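Local coordinates for protein iron-containing alcohol dehydrogenase (Ralstonia eutropha, PDB 3JZD) that probably reduces maleylacetate to 3-oxoadipate with NADH or NADPH, as a homodimeric member of the iron-containing alcohol dehydrogenase family that binds NAD, at residues Asp80-Ala83 against Arg84-Ala88; Ala279-Arg282 against Ile283-Ala286; Thr297-Asp300 against Leu301-His305; Met316-Glu319 against Asp320-Arg323. All coordinates share one frame; numbering follows the deposited sequence.

Overall arrangement
All four contacts are local, each between residues three to five apart, and they follow in series along the chain without nesting or crossing. Interaction 1 lies on helix 75-88 of the N-terminal nucleotide-binding part, about 43 Å centre to centre from interaction 3. Interactions 2 and 3 sit on the successive helices 277-287 and 294-304 of the helical C-terminal part; these touch where I283 CG2 lies 3.9 Å from L298 CD1. Interaction 4 follows at the entry to helix 321-328, its nearest atoms about 14 Å from interaction 3. None closes a long loop; each shapes a short piece of chain, while its side chains tie that piece to neighbouring helices or strands.

Interaction 1 of 4, residues Asp80-Ala83 against Arg84-Ala88; sequences DATA and RAREA
R84 N donates to D80 O, the first of four successive i to i+4 hydrogen bonds that hold these two turns of helix 75-88. A85 N reaches A81 O at 2.9 Å, R86 N reaches T82 O with an N-H...O angle of 166°, and E87 N closes the series on A83 O. The charged ends of D80 and R84 turn to strand 62-66: D80 OD2 is hydrogen-bonded to the hydroxyl of Y66, and R84 NH1 makes a weak bond to V65 O. D80 OD2 and R84 NH2 stay 5.9 Å apart, too far for a salt bridge. T82 OG1 is hydrogen-bonded to A78 O, one turn back, and this leaves the methyl to meet R86. T82 CG2, anti to the backbone N, comes over one face of the R86 guanidinium, 3.6 Å from R86 NH1. R86 reaches it with an extended chain that runs alongside the threonine, R86 CB 3.5 Å from T82 O and R86 CD 4.0 Å from T82 CG2. R86 NH1 continues to a long, weak ion pair with E111 on helix 99-112. On the buried side A81 packs on L104 and I108 of that helix, and A85 on A90 and M114. Main-chain bonds thus carry the two turns and a methyl group backs one face of the R86 guanidinium, while D80, and more weakly R84, join the helix to strand 62-66, one of the two edge strands of the parallel sheet within this chain.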
ATOM      1  N   ASP A  80      -9.124 -21.552  26.575  1.00 31.52           N
ATOM      2  CA  ASP A  80     -10.550 -21.604  26.785  1.00 30.09           C
ATOM      3  C   ASP A  80     -11.318 -21.200  25.522  1.00 28.81           C
ATOM      4  O   ASP A  80     -12.316 -21.814  25.185  1.00 27.60           O
ATOM      5  CB  ASP A  80     -10.948 -20.700  27.929  1.00 30.36           C
ATOM      6  CG  ASP A  80     -12.395 -20.869  28.309  1.00 33.53           C
ATOM      7  OD1 ASP A  80     -12.840 -22.024  28.389  1.00 43.06           O
ATOM      8  OD2 ASP A  80     -13.092 -19.862  28.539  1.00 42.04           O
ATOM      9  N   ALA A  81     -10.861 -20.153  24.846  1.00 28.73           N
ATOM     10  CA  ALA A  81     -11.530 -19.689  23.636  1.00 28.79           C
ATOM     11  C   ALA A  81     -11.450 -20.749  22.540  1.00 28.65           C
ATOM     12  O   ALA A  81     -12.442 -21.068  21.906  1.00 28.78           O
ATOM     13  CB  ALA A  81     -10.933 -18.400  23.172  1.00 28.23           C
ATOM     14  N   THR A  82     -10.260 -21.303  22.345  1.00 28.50           N
ATOM     15  CA  THR A  82     -10.030 -22.331  21.343  1.00 28.44           C
ATOM     16  C   THR A  82     -10.871 -23.558  21.610  1.00 29.70           C
ATOM     17  O   THR A  82     -11.425 -24.139  20.684  1.00 30.92           O
ATOM     18  CB  THR A  82      -8.555 -22.707  21.289  1.00 28.49           C
ATOM     19  OG1 THR A  82      -7.813 -21.527  21.005  1.00 23.58           O
ATOM     20  CG2 THR A  82      -8.290 -23.728  20.208  1.00 25.76           C
ATOM     21  N   ALA A  83     -10.986 -23.936  22.880  1.00 30.21           N
ATOM     22  CA  ALA A  83     -11.841 -25.042  23.264  1.00 30.77           C
ATOM     23  C   ALA A  83     -13.275 -24.746  22.884  1.00 30.20           C
ATOM     24  O   ALA A  83     -13.967 -25.607  22.350  1.00 31.10           O
ATOM     25  CB  ALA A  83     -11.742 -25.301  24.758  1.00 31.38           C
ATOM     26  N   ARG A  84     -13.746 -23.535  23.148  1.00 29.28           N
ATOM     27  CA  ARG A  84     -15.124 -23.208  22.787  1.00 29.67           C
ATOM     28  C   ARG A  84     -15.347 -23.235  21.269  1.00 28.14           C
ATOM     29  O   ARG A  84     -16.408 -23.636  20.800  1.00 26.30           O
ATOM     30  CB  ARG A  84     -15.487 -21.825  23.271  1.00 30.48           C
ATOM     31  CG  ARG A  84     -16.910 -21.482  22.924  1.00 37.44           C
ATOM     32  CD  ARG A  84     -17.890 -22.094  23.918  1.00 42.01           C
ATOM     33  NE  ARG A  84     -17.921 -21.233  25.093  1.00 47.86           N
ATOM     34  CZ  ARG A  84     -18.545 -20.052  25.126  1.00 51.71           C
ATOM     35  NH1 ARG A  84     -19.205 -19.583  24.051  1.00 50.82           N
ATOM     36  NH2 ARG A  84     -18.497 -19.325  26.234  1.00 52.21           N
ATOM     37  N   ALA A  85     -14.347 -22.762  20.521  1.00 28.79           N
ATOM     38  CA  ALA A  85     -14.420 -22.722  19.054  1.00 28.70           C
ATOM     39  C   ALA A  85     -14.535 -24.141  18.551  1.00 29.22           C
ATOM     40  O   ALA A  85     -15.381 -24.459  17.693  1.00 26.20           O
ATOM     41  CB  ALA A  85     -13.183 -22.053  18.470  1.00 26.85           C
ATOM     42  N   ARG A  86     -13.672 -25.012  19.086  1.00 30.94           N
ATOM     43  CA  ARG A  86     -13.712 -26.420  18.685  1.00 31.71           C
ATOM     44  C   ARG A  86     -15.053 -27.044  19.007  1.00 32.84           C
ATOM     45  O   ARG A  86     -15.675 -27.658  18.161  1.00 33.09           O
ATOM     46  CB  ARG A  86     -12.547 -27.175  19.285  1.00 32.73           C
ATOM     47  CG  ARG A  86     -11.302 -26.913  18.472  1.00 33.00           C
ATOM     48  CD  ARG A  86     -10.023 -27.237  19.181  1.00 33.65           C
ATOM     49  NE  ARG A  86      -8.931 -27.250  18.210  1.00 36.62           N
ATOM     50  CZ  ARG A  86      -7.635 -27.211  18.513  1.00 43.03           C
ATOM     51  NH1 ARG A  86      -7.226 -27.120  19.775  1.00 45.56           N
ATOM     52  NH2 ARG A  86      -6.735 -27.233  17.533  1.00 48.50           N
ATOM     53  N   GLU A  87     -15.532 -26.812  20.210  1.00 33.85           N
ATOM     54  CA  GLU A  87     -16.818 -27.327  20.634  1.00 36.24           C
ATOM     55  C   GLU A  87     -17.983 -26.835  19.763  1.00 34.51           C
ATOM     56  O   GLU A  87     -18.980 -27.533  19.613  1.00 33.68           O
ATOM     57  CB  GLU A  87     -17.002 -26.914  22.086  1.00 38.99           C
ATOM     58  CG  GLU A  87     -18.376 -27.058  22.696  1.00 45.39           C
ATOM     59  CD  GLU A  87     -18.447 -26.244  23.989  1.00 54.09           C
ATOM     60  OE1 GLU A  87     -17.486 -26.315  24.802  1.00 56.98           O
ATOM     61  OE2 GLU A  87     -19.446 -25.506  24.173  1.00 61.27           O
ATOM     62  N   ALA A  88     -17.869 -25.639  19.191  1.00 33.31           N
ATOM     63  CA  ALA A  88     -18.945 -25.096  18.344  1.00 31.14           C
ATOM     64  C   ALA A  88     -18.797 -25.513  16.888  1.00 30.01           C
ATOM     65  O   ALA A  88     -19.692 -25.271  16.064  1.00 30.54           O
ATOM     66  CB  ALA A  88     -18.971 -23.605  18.427  1.00 31.28           C
TER

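Interaction 2 of 4, residues Ala279-Arg282 against Ile283-Ala286; sequences AMAR and IRRA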
ATOM      1  N   ALA A 279      13.481  11.798   9.868  1.00 14.56           N
ATOM      2  CA  ALA A 279      12.223  11.217  10.328  1.00 13.31           C
ATOM      3  C   ALA A 279      11.490  12.262  11.210  1.00 14.23           C
ATOM      4  O   ALA A 279      10.295  12.470  11.066  1.00 15.38           O
ATOM      5  CB  ALA A 279      12.458   9.863  11.070  1.00 11.26           C
HETATM    6  N   MSE A 280      12.212  12.937  12.095  1.00 15.96           N
HETATM    7  CA  MSE A 280      11.616  13.967  12.933  1.00 15.27           C
HETATM    8  C   MSE A 280      10.940  15.088  12.152  1.00 16.25           C
HETATM    9  O   MSE A 280       9.828  15.512  12.515  1.00 16.41           O
HETATM   10  CB  MSE A 280      12.642  14.592  13.861  1.00 17.30           C
HETATM   11  CG  MSE A 280      13.216  13.739  14.955  1.00 13.95           C
HETATM   12 SE   MSE A 280      11.979  12.692  16.048  0.75 16.24          SE
HETATM   13  CE  MSE A 280      11.661  11.180  14.871  1.00 22.33           C
ATOM     14  N   ALA A 281      11.615  15.607  11.117  1.00 16.30           N
ATOM     15  CA  ALA A 281      11.026  16.601  10.229  1.00 16.09           C
ATOM     16  C   ALA A 281       9.709  16.125   9.556  1.00 16.39           C
ATOM     17  O   ALA A 281       8.807  16.916   9.326  1.00 16.87           O
ATOM     18  CB  ALA A 281      12.056  17.100   9.172  1.00 15.99           C
ATOM     19  N   ARG A 282       9.614  14.849   9.215  1.00 16.79           N
ATOM     20  CA  ARG A 282       8.390  14.300   8.654  1.00 16.67           C
ATOM     21  C   ARG A 282       7.323  14.179   9.727  1.00 16.15           C
ATOM     22  O   ARG A 282       6.167  14.464   9.469  1.00 14.76           O
ATOM     23  CB  ARG A 282       8.619  12.957   7.950  1.00 17.52           C
ATOM     24  CG  ARG A 282       9.525  13.110   6.726  1.00 23.43           C
ATOM     25  CD  ARG A 282       9.759  11.862   5.947  1.00 26.20           C
ATOM     26  NE  ARG A 282       8.546  11.408   5.253  1.00 38.56           N
ATOM     27  CZ  ARG A 282       8.531  10.432   4.348  1.00 34.81           C
ATOM     28  NH1 ARG A 282       9.667   9.801   4.048  1.00 32.48           N
ATOM     29  NH2 ARG A 282       7.390  10.097   3.738  1.00 37.61           N
ATOM     30  N   ILE A 283       7.692  13.794  10.940  1.00 14.02           N
ATOM     31  CA  ILE A 283       6.695  13.732  11.982  1.00 14.24           C
ATOM     32  C   ILE A 283       6.165  15.141  12.293  1.00 14.30           C
ATOM     33  O   ILE A 283       4.973  15.323  12.521  1.00 16.69           O
ATOM     34  CB  ILE A 283       7.246  13.090  13.221  1.00 16.45           C
ATOM     35  CG1 ILE A 283       7.536  11.592  12.946  1.00 15.90           C
ATOM     36  CG2 ILE A 283       6.284  13.315  14.386  1.00 12.12           C
ATOM     37  CD1 ILE A 283       8.393  10.944  14.061  1.00 14.94           C
ATOM     38  N   ARG A 284       7.053  16.127  12.293  1.00 15.18           N
ATOM     39  CA  ARG A 284       6.693  17.525  12.572  1.00 16.55           C
ATOM     40  C   ARG A 284       5.740  18.078  11.532  1.00 18.00           C
ATOM     41  O   ARG A 284       4.726  18.695  11.884  1.00 19.40           O
ATOM     42  CB  ARG A 284       7.938  18.388  12.658  1.00 17.67           C
ATOM     43  CG  ARG A 284       8.721  18.079  13.928  1.00 18.16           C
ATOM     44  CD  ARG A 284      10.128  18.687  13.963  1.00 19.76           C
ATOM     45  NE  ARG A 284      10.126  20.094  13.583  1.00 20.16           N
ATOM     46  CZ  ARG A 284      10.917  20.654  12.666  1.00 24.04           C
ATOM     47  NH1 ARG A 284      11.872  19.963  12.036  1.00 19.82           N
ATOM     48  NH2 ARG A 284      10.759  21.936  12.399  1.00 20.81           N
ATOM     49  N   ARG A 285       6.050  17.815  10.262  1.00 17.99           N
ATOM     50  CA  ARG A 285       5.202  18.241   9.152  1.00 18.71           C
ATOM     51  C   ARG A 285       3.828  17.610   9.285  1.00 17.75           C
ATOM     52  O   ARG A 285       2.828  18.284   9.101  1.00 16.83           O
ATOM     53  CB  ARG A 285       5.828  17.836   7.820  1.00 20.26           C
ATOM     54  CG  ARG A 285       5.083  18.325   6.598  1.00 29.25           C
ATOM     55  CD  ARG A 285       5.875  18.100   5.307  1.00 32.16           C
ATOM     56  NE  ARG A 285       6.157  16.683   5.068  1.00 41.18           N
ATOM     57  CZ  ARG A 285       6.944  16.210   4.094  1.00 46.60           C
ATOM     58  NH1 ARG A 285       7.546  17.040   3.242  1.00 52.96           N
ATOM     59  NH2 ARG A 285       7.147  14.898   3.966  1.00 40.07           N
ATOM     60  N   ALA A 286       3.767  16.320   9.605  1.00 15.73           N
ATOM     61  CA  ALA A 286       2.483  15.640   9.685  1.00 16.16           C
ATOM     62  C   ALA A 286       1.640  16.069  10.922  1.00 16.99           C
ATOM     63  O   ALA A 286       0.417  15.942  10.925  1.00 18.45           O
ATOM     64  CB  ALA A 286       2.702  14.115   9.651  1.00 14.51           C
TER
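Helix 277-287 of the C-terminal helical part carries this contact, in which M280 meets I283 and R282 meets R285 along one turn. Four i to i+4 backbone bonds support it, from I283 N to A279 O at 2.9 Å through to A286 N on R282 O at 3.0 Å. M280, a selenomethionine, bends at both chi2 and chi3, and these bends bring M280 CE alongside I283, 3.4 Å from I283 CD1, closer than usual for two carbons. R282 and R285 run side by side, their guanidinium planes 75° apart, with R282 NE 4.0 Å from R285 NH2. The closeness of the two like charges is probably eased by E197: R282 NE forms a salt bridge with its OE1 and R285 NE with its OE2. R284 lies on another side of the helix. R284 CG passes 3.1 Å from M280 O, and a bend at chi3 (48°) places R284 NH1 3.9 Å from A281 CA; R284 NE and NH2 are hydrogen-bonded to Q292 O and G290 O in the connection to the next helix. The turn packs against two helices and a loop: R282, R285 and A286 face helix 190-212, M280 and R284 pack on A294 of helix 294-304, I283 reaches both helices through I200, A294 and L298, and A279 meets L183 and Y184 of the loop.

Interaction 3 of 4, residues Thr297-Asp300 against Leu301-His305; sequences TLFD and LAQRH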
ATOM      1  N   THR A 297       5.444  18.514  20.353  1.00 16.69           N
ATOM      2  CA  THR A 297       4.178  18.579  19.656  1.00 15.40           C
ATOM      3  C   THR A 297       3.273  17.411  20.041  1.00 15.23           C
ATOM      4  O   THR A 297       2.092  17.614  20.287  1.00 14.72           O
ATOM      5  CB  THR A 297       4.379  18.729  18.106  1.00 16.49           C
ATOM      6  OG1 THR A 297       5.163  19.891  17.846  1.00 14.07           O
ATOM      7  CG2 THR A 297       3.055  18.877  17.369  1.00 12.10           C
ATOM      8  N   LEU A 298       3.828  16.199  20.111  1.00 14.35           N
ATOM      9  CA  LEU A 298       3.038  15.009  20.473  1.00 15.05           C
ATOM     10  C   LEU A 298       2.630  15.023  21.952  1.00 14.72           C
ATOM     11  O   LEU A 298       1.549  14.567  22.325  1.00 17.58           O
ATOM     12  CB  LEU A 298       3.813  13.721  20.070  1.00 15.38           C
ATOM     13  CG  LEU A 298       3.819  13.617  18.534  1.00 16.38           C
ATOM     14  CD1 LEU A 298       4.835  12.667  17.996  1.00 12.13           C
ATOM     15  CD2 LEU A 298       2.343  13.245  18.088  1.00 16.05           C
ATOM     16  N   PHE A 299       3.509  15.563  22.790  1.00 15.72           N
ATOM     17  CA  PHE A 299       3.213  15.775  24.188  1.00 16.78           C
ATOM     18  C   PHE A 299       1.988  16.669  24.299  1.00 16.08           C
ATOM     19  O   PHE A 299       1.048  16.328  25.001  1.00 16.80           O
ATOM     20  CB  PHE A 299       4.369  16.447  24.880  1.00 16.56           C
ATOM     21  CG  PHE A 299       4.134  16.702  26.321  1.00 16.14           C
ATOM     22  CD1 PHE A 299       3.478  17.856  26.734  1.00 14.86           C
ATOM     23  CD2 PHE A 299       4.600  15.823  27.278  1.00 14.18           C
ATOM     24  CE1 PHE A 299       3.271  18.128  28.109  1.00 16.27           C
ATOM     25  CE2 PHE A 299       4.400  16.105  28.658  1.00 18.00           C
ATOM     26  CZ  PHE A 299       3.734  17.241  29.053  1.00 13.03           C
ATOM     27  N   ASP A 300       2.014  17.801  23.604  1.00 17.43           N
ATOM     28  CA  ASP A 300       0.875  18.734  23.617  1.00 18.73           C
ATOM     29  C   ASP A 300      -0.403  18.108  23.074  1.00 18.41           C
ATOM     30  O   ASP A 300      -1.491  18.423  23.546  1.00 19.61           O
ATOM     31  CB  ASP A 300       1.139  20.011  22.798  1.00 18.65           C
ATOM     32  CG  ASP A 300       2.174  20.897  23.396  1.00 21.98           C
ATOM     33  OD1 ASP A 300       2.565  20.679  24.565  1.00 24.08           O
ATOM     34  OD2 ASP A 300       2.643  21.821  22.671  1.00 24.26           O
ATOM     35  N   LEU A 301      -0.293  17.259  22.064  1.00 18.78           N
ATOM     36  CA  LEU A 301      -1.484  16.626  21.482  1.00 19.10           C
ATOM     37  C   LEU A 301      -2.179  15.755  22.530  1.00 18.92           C
ATOM     38  O   LEU A 301      -3.437  15.667  22.582  1.00 17.15           O
ATOM     39  CB  LEU A 301      -1.083  15.758  20.283  1.00 21.01           C
ATOM     40  CG  LEU A 301      -2.131  15.170  19.343  1.00 19.27           C
ATOM     41  CD1 LEU A 301      -2.960  16.321  18.785  1.00 16.54           C
ATOM     42  CD2 LEU A 301      -1.396  14.388  18.238  1.00 13.90           C
ATOM     43  N   ALA A 302      -1.365  15.134  23.396  1.00 18.04           N
ATOM     44  CA  ALA A 302      -1.910  14.306  24.467  1.00 17.63           C
ATOM     45  C   ALA A 302      -2.487  15.201  25.540  1.00 16.78           C
ATOM     46  O   ALA A 302      -3.642  15.041  25.946  1.00 16.22           O
ATOM     47  CB  ALA A 302      -0.827  13.390  25.105  1.00 15.94           C
ATOM     48  N   GLN A 303      -1.661  16.133  26.001  1.00 16.06           N
ATOM     49  CA  GLN A 303      -2.040  16.965  27.121  1.00 16.03           C
ATOM     50  C   GLN A 303      -3.275  17.842  26.918  1.00 16.49           C
ATOM     51  O   GLN A 303      -4.143  17.889  27.775  1.00 14.24           O
ATOM     52  CB  GLN A 303      -0.905  17.860  27.542  1.00 16.64           C
ATOM     53  CG  GLN A 303      -1.173  18.307  28.980  1.00 23.64           C
ATOM     54  CD  GLN A 303      -0.254  19.355  29.444  1.00 29.70           C
ATOM     55  OE1 GLN A 303       0.056  20.285  28.703  1.00 36.90           O
ATOM     56  NE2 GLN A 303       0.163  19.257  30.702  1.00 33.68           N
ATOM     57  N   ARG A 304      -3.334  18.507  25.768  1.00 17.37           N
ATOM     58  CA  ARG A 304      -4.424  19.382  25.390  1.00 19.20           C
ATOM     59  C   ARG A 304      -5.769  18.644  25.348  1.00 18.39           C
ATOM     60  O   ARG A 304      -6.816  19.257  25.525  1.00 18.60           O
ATOM     61  CB  ARG A 304      -4.103  19.948  24.000  1.00 20.97           C
ATOM     62  CG  ARG A 304      -5.167  20.795  23.336  1.00 32.56           C
ATOM     63  CD  ARG A 304      -4.756  21.202  21.851  1.00 40.94           C
ATOM     64  NE  ARG A 304      -3.442  21.877  21.753  1.00 45.41           N
ATOM     65  CZ  ARG A 304      -2.334  21.417  21.137  1.00 45.13           C
ATOM     66  NH1 ARG A 304      -2.302  20.232  20.440  1.00 26.99           N
ATOM     67  NH2 ARG A 304      -1.238  22.196  21.192  1.00 43.94           N
ATOM     68  N   HIS A 305      -5.756  17.337  25.131  1.00 16.75           N
ATOM     69  CA  HIS A 305      -7.001  16.606  25.016  1.00 17.45           C
ATOM     70  C   HIS A 305      -7.225  15.642  26.158  1.00 17.74           C
ATOM     71  O   HIS A 305      -7.829  14.609  25.974  1.00 17.38           O
ATOM     72  CB  HIS A 305      -7.091  15.899  23.670  1.00 18.44           C
ATOM     73  CG  HIS A 305      -6.875  16.827  22.528  1.00 18.18           C
ATOM     74  ND1 HIS A 305      -5.668  16.922  21.882  1.00 15.55           N
ATOM     75  CD2 HIS A 305      -7.667  17.785  21.996  1.00 17.32           C
ATOM     76  CE1 HIS A 305      -5.740  17.867  20.962  1.00 23.37           C
ATOM     77  NE2 HIS A 305      -6.941  18.407  21.011  1.00 20.71           N
TER
HETATM   78  O   HOH W   1       0.137  19.272  19.104  1.00 18.50           O
HETATM   79  O   HOH W   2       1.618  22.030  19.957  1.00 25.83           O
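L301 N bonds to T297 O and R304 N to D300 O in the last turns of helix 294-304, both i to i+4 bonds. Q303 N meets F299 O at 2.9 Å and nearly straight (170°), whereas A302 N is shared between L298 O at 3.2 Å and a weak bond to F299 O. After the helix H305 turns back: H305 ND1 donates in the ring plane to a lone pair of L301 O at 2.7 Å. Among the side chains, R304 folds back over D300. Its CG is anti to the backbone N (chi1 174°) and the chain bends at chi3, which sets one face of the R304 guanidinium over D300 O, toward its rim, and brings R304 NH2 3.6 Å from D300 CB. The D300 carboxylate stands 78° from the guanidinium plane, and D300 OD2 remains 4.2 Å from R304 NH2, beyond a salt bridge. F299 and Q303 lie side by side, F299 CE1 3.9 Å from Q303 OE1. On the buried side L298 CD2 packs against L301 CD2, while L298 also meets L265 and L269 of helix 257-272. Two waters in the guanidinium plane complete the arrangement: one joins R304 NH1 to T297 O, the other R304 NH2 to D300 OD2. R304 and D300 are thus linked through one water, and any attraction between their charges is probably modest; outside the contact, D300 OD2 pairs with R356 of the C-terminal tail.

Interaction 4 of 4, residues Met316-Glu319 against Asp320-Arg323; sequences MREE and DLDR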
HETATM    1  N   MSE A 316       2.693   3.861  37.800  1.00 12.59           N
HETATM    2  CA  MSE A 316       4.091   3.465  37.816  1.00 12.79           C
HETATM    3  C   MSE A 316       4.616   3.949  39.156  1.00 15.30           C
HETATM    4  O   MSE A 316       4.396   5.102  39.503  1.00 15.88           O
HETATM    5  CB  MSE A 316       4.865   4.162  36.712  1.00 12.95           C
HETATM    6  CG  MSE A 316       6.358   3.833  36.630  1.00 12.24           C
HETATM    7 SE   MSE A 316       6.616   1.930  36.203  0.75 14.35          SE
HETATM    8  CE  MSE A 316       8.591   1.836  36.440  1.00 11.68           C
ATOM      9  N   ARG A 317       5.273   3.083  39.931  1.00 15.01           N
ATOM     10  CA  ARG A 317       5.919   3.547  41.162  1.00 14.94           C
ATOM     11  C   ARG A 317       7.269   4.208  40.804  1.00 14.21           C
ATOM     12  O   ARG A 317       8.076   3.642  40.030  1.00 13.29           O
ATOM     13  CB  ARG A 317       6.173   2.383  42.116  1.00 14.57           C
ATOM     14  CG  ARG A 317       4.910   1.636  42.535  1.00 16.09           C
ATOM     15  CD  ARG A 317       5.187   0.696  43.696  1.00 18.60           C
ATOM     16  NE  ARG A 317       6.220  -0.278  43.379  1.00 23.98           N
ATOM     17  CZ  ARG A 317       6.960  -0.906  44.299  1.00 35.98           C
ATOM     18  NH1 ARG A 317       6.790  -0.637  45.586  1.00 37.45           N
ATOM     19  NH2 ARG A 317       7.902  -1.787  43.946  1.00 34.16           N
ATOM     20  N   GLU A 318       7.533   5.384  41.365  1.00 12.45           N
ATOM     21  CA  GLU A 318       8.811   6.029  41.131  1.00 14.23           C
ATOM     22  C   GLU A 318       9.968   5.095  41.560  1.00 14.34           C
ATOM     23  O   GLU A 318      11.025   5.064  40.960  1.00 12.60           O
ATOM     24  CB  GLU A 318       8.947   7.309  41.934  1.00 14.65           C
ATOM     25  CG  GLU A 318      10.237   8.059  41.570  1.00 17.47           C
ATOM     26  CD  GLU A 318      10.338   9.472  42.132  1.00 22.54           C
ATOM     27  OE1 GLU A 318       9.517   9.869  43.003  1.00 28.71           O
ATOM     28  OE2 GLU A 318      11.253  10.214  41.674  1.00 26.37           O
ATOM     29  N   GLU A 319       9.705   4.315  42.583  1.00 13.20           N
ATOM     30  CA  GLU A 319      10.670   3.401  43.159  1.00 15.78           C
ATOM     31  C   GLU A 319      11.022   2.217  42.253  1.00 13.36           C
ATOM     32  O   GLU A 319      11.878   1.464  42.603  1.00 11.82           O
ATOM     33  CB  GLU A 319      10.117   2.856  44.495  1.00 16.16           C
ATOM     34  CG  GLU A 319       9.810   3.964  45.552  1.00 19.84           C
ATOM     35  CD  GLU A 319       8.431   4.630  45.459  1.00 22.14           C
ATOM     36  OE1 GLU A 319       7.653   4.345  44.519  1.00 15.74           O
ATOM     37  OE2 GLU A 319       8.136   5.460  46.359  1.00 17.74           O
ATOM     38  N   ASP A 320      10.322   2.045  41.141  1.00 11.97           N
ATOM     39  CA  ASP A 320      10.573   0.974  40.181  1.00 13.08           C
ATOM     40  C   ASP A 320      11.323   1.433  38.923  1.00 14.49           C
ATOM     41  O   ASP A 320      11.596   0.629  38.040  1.00 14.01           O
ATOM     42  CB  ASP A 320       9.236   0.396  39.710  1.00 12.45           C
ATOM     43  CG  ASP A 320       8.613  -0.541  40.695  1.00 14.83           C
ATOM     44  OD1 ASP A 320       9.370  -1.103  41.499  1.00 16.09           O
ATOM     45  OD2 ASP A 320       7.372  -0.754  40.628  1.00 14.39           O
ATOM     46  N   LEU A 321      11.636   2.721  38.837  1.00 13.92           N
ATOM     47  CA  LEU A 321      12.282   3.264  37.667  1.00 13.23           C
ATOM     48  C   LEU A 321      13.680   2.708  37.513  1.00 13.01           C
ATOM     49  O   LEU A 321      14.074   2.376  36.396  1.00 11.96           O
ATOM     50  CB  LEU A 321      12.271   4.802  37.695  1.00 13.68           C
ATOM     51  CG  LEU A 321      10.884   5.503  37.637  1.00 15.13           C
ATOM     52  CD1 LEU A 321      11.061   7.039  37.898  1.00 13.43           C
ATOM     53  CD2 LEU A 321      10.104   5.250  36.323  1.00 10.37           C
ATOM     54  N   ASP A 322      14.421   2.551  38.618  1.00 14.49           N
ATOM     55  CA  ASP A 322      15.738   1.962  38.529  1.00 14.59           C
ATOM     56  C   ASP A 322      15.634   0.563  37.905  1.00 14.65           C
ATOM     57  O   ASP A 322      16.437   0.232  37.022  1.00 14.41           O
ATOM     58  CB  ASP A 322      16.417   1.826  39.884  1.00 16.72           C
ATOM     59  CG  ASP A 322      16.739   3.170  40.557  1.00 22.62           C
ATOM     60  OD1 ASP A 322      16.964   4.209  39.875  1.00 20.24           O
ATOM     61  OD2 ASP A 322      16.781   3.151  41.812  1.00 24.01           O
ATOM     62  N   ARG A 323      14.680  -0.257  38.360  1.00 12.86           N
ATOM     63  CA  ARG A 323      14.517  -1.598  37.819  1.00 13.68           C
ATOM     64  C   ARG A 323      14.090  -1.539  36.349  1.00 14.24           C
ATOM     65  O   ARG A 323      14.567  -2.304  35.520  1.00 16.17           O
ATOM     66  CB  ARG A 323      13.489  -2.395  38.606  1.00 13.60           C
ATOM     67  CG  ARG A 323      13.238  -3.808  38.054  1.00 14.95           C
ATOM     68  CD  ARG A 323      12.127  -4.560  38.794  1.00 16.18           C
ATOM     69  NE  ARG A 323      12.436  -4.729  40.205  1.00 13.67           N
ATOM     70  CZ  ARG A 323      13.087  -5.761  40.751  1.00 19.12           C
ATOM     71  NH1 ARG A 323      13.486  -6.794  40.029  1.00 19.96           N
ATOM     72  NH2 ARG A 323      13.339  -5.761  42.051  1.00 19.21           N
TER
HETATM   73  O   HOH W   3       5.609   0.458  39.118  1.00 11.97           O
HETATM   74  O   HOH W   4      13.753   4.053  41.039  1.00 17.41           O
HETATM   75  O   HOH W   5      13.512  -0.041  41.092  1.00 14.62           O
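R317 and D320 form a salt bridge in the turn that leads into helix 321-328. The arginine grips side-on with two nitrogens, one to each oxygen. R317 NE meets D320 OD2 at 3.0 Å; the oxygen lies in the guanidinium plane, while NE stands above the carboxylate plane. R317 NH2 meets D320 OD1 at 2.9 Å on the syn side, tilted from both planes and more bent at 132°. The two planes stand 65° apart. Backbone bonds of i to i+3 spacing tighten the same turn, D320 N to R317 O and L321 N to E318 O at 3.2 Å, each donor well above the carbonyl plane. Water bridges link R317 N with D320 OD2, E318 O with D322 N and E319 O with R323 N. For apolar packing, selenomethionine M316 bends at chi2 (64°) to lay M316 CE 3.6 Å from D320 CB and 3.7 Å from L321 CD2; E318 CG touches L321 CD1. A calcium ion lies about 4 Å from the E318 side chain. M316 packs on L249 and F253 of helix 241-253. L321 packs on Q349 and Y352 of helix 341-353 and E318 on Y352, with E318 OE2 hydrogen-bonded to Q349 NE2, so the turn contacts both helices.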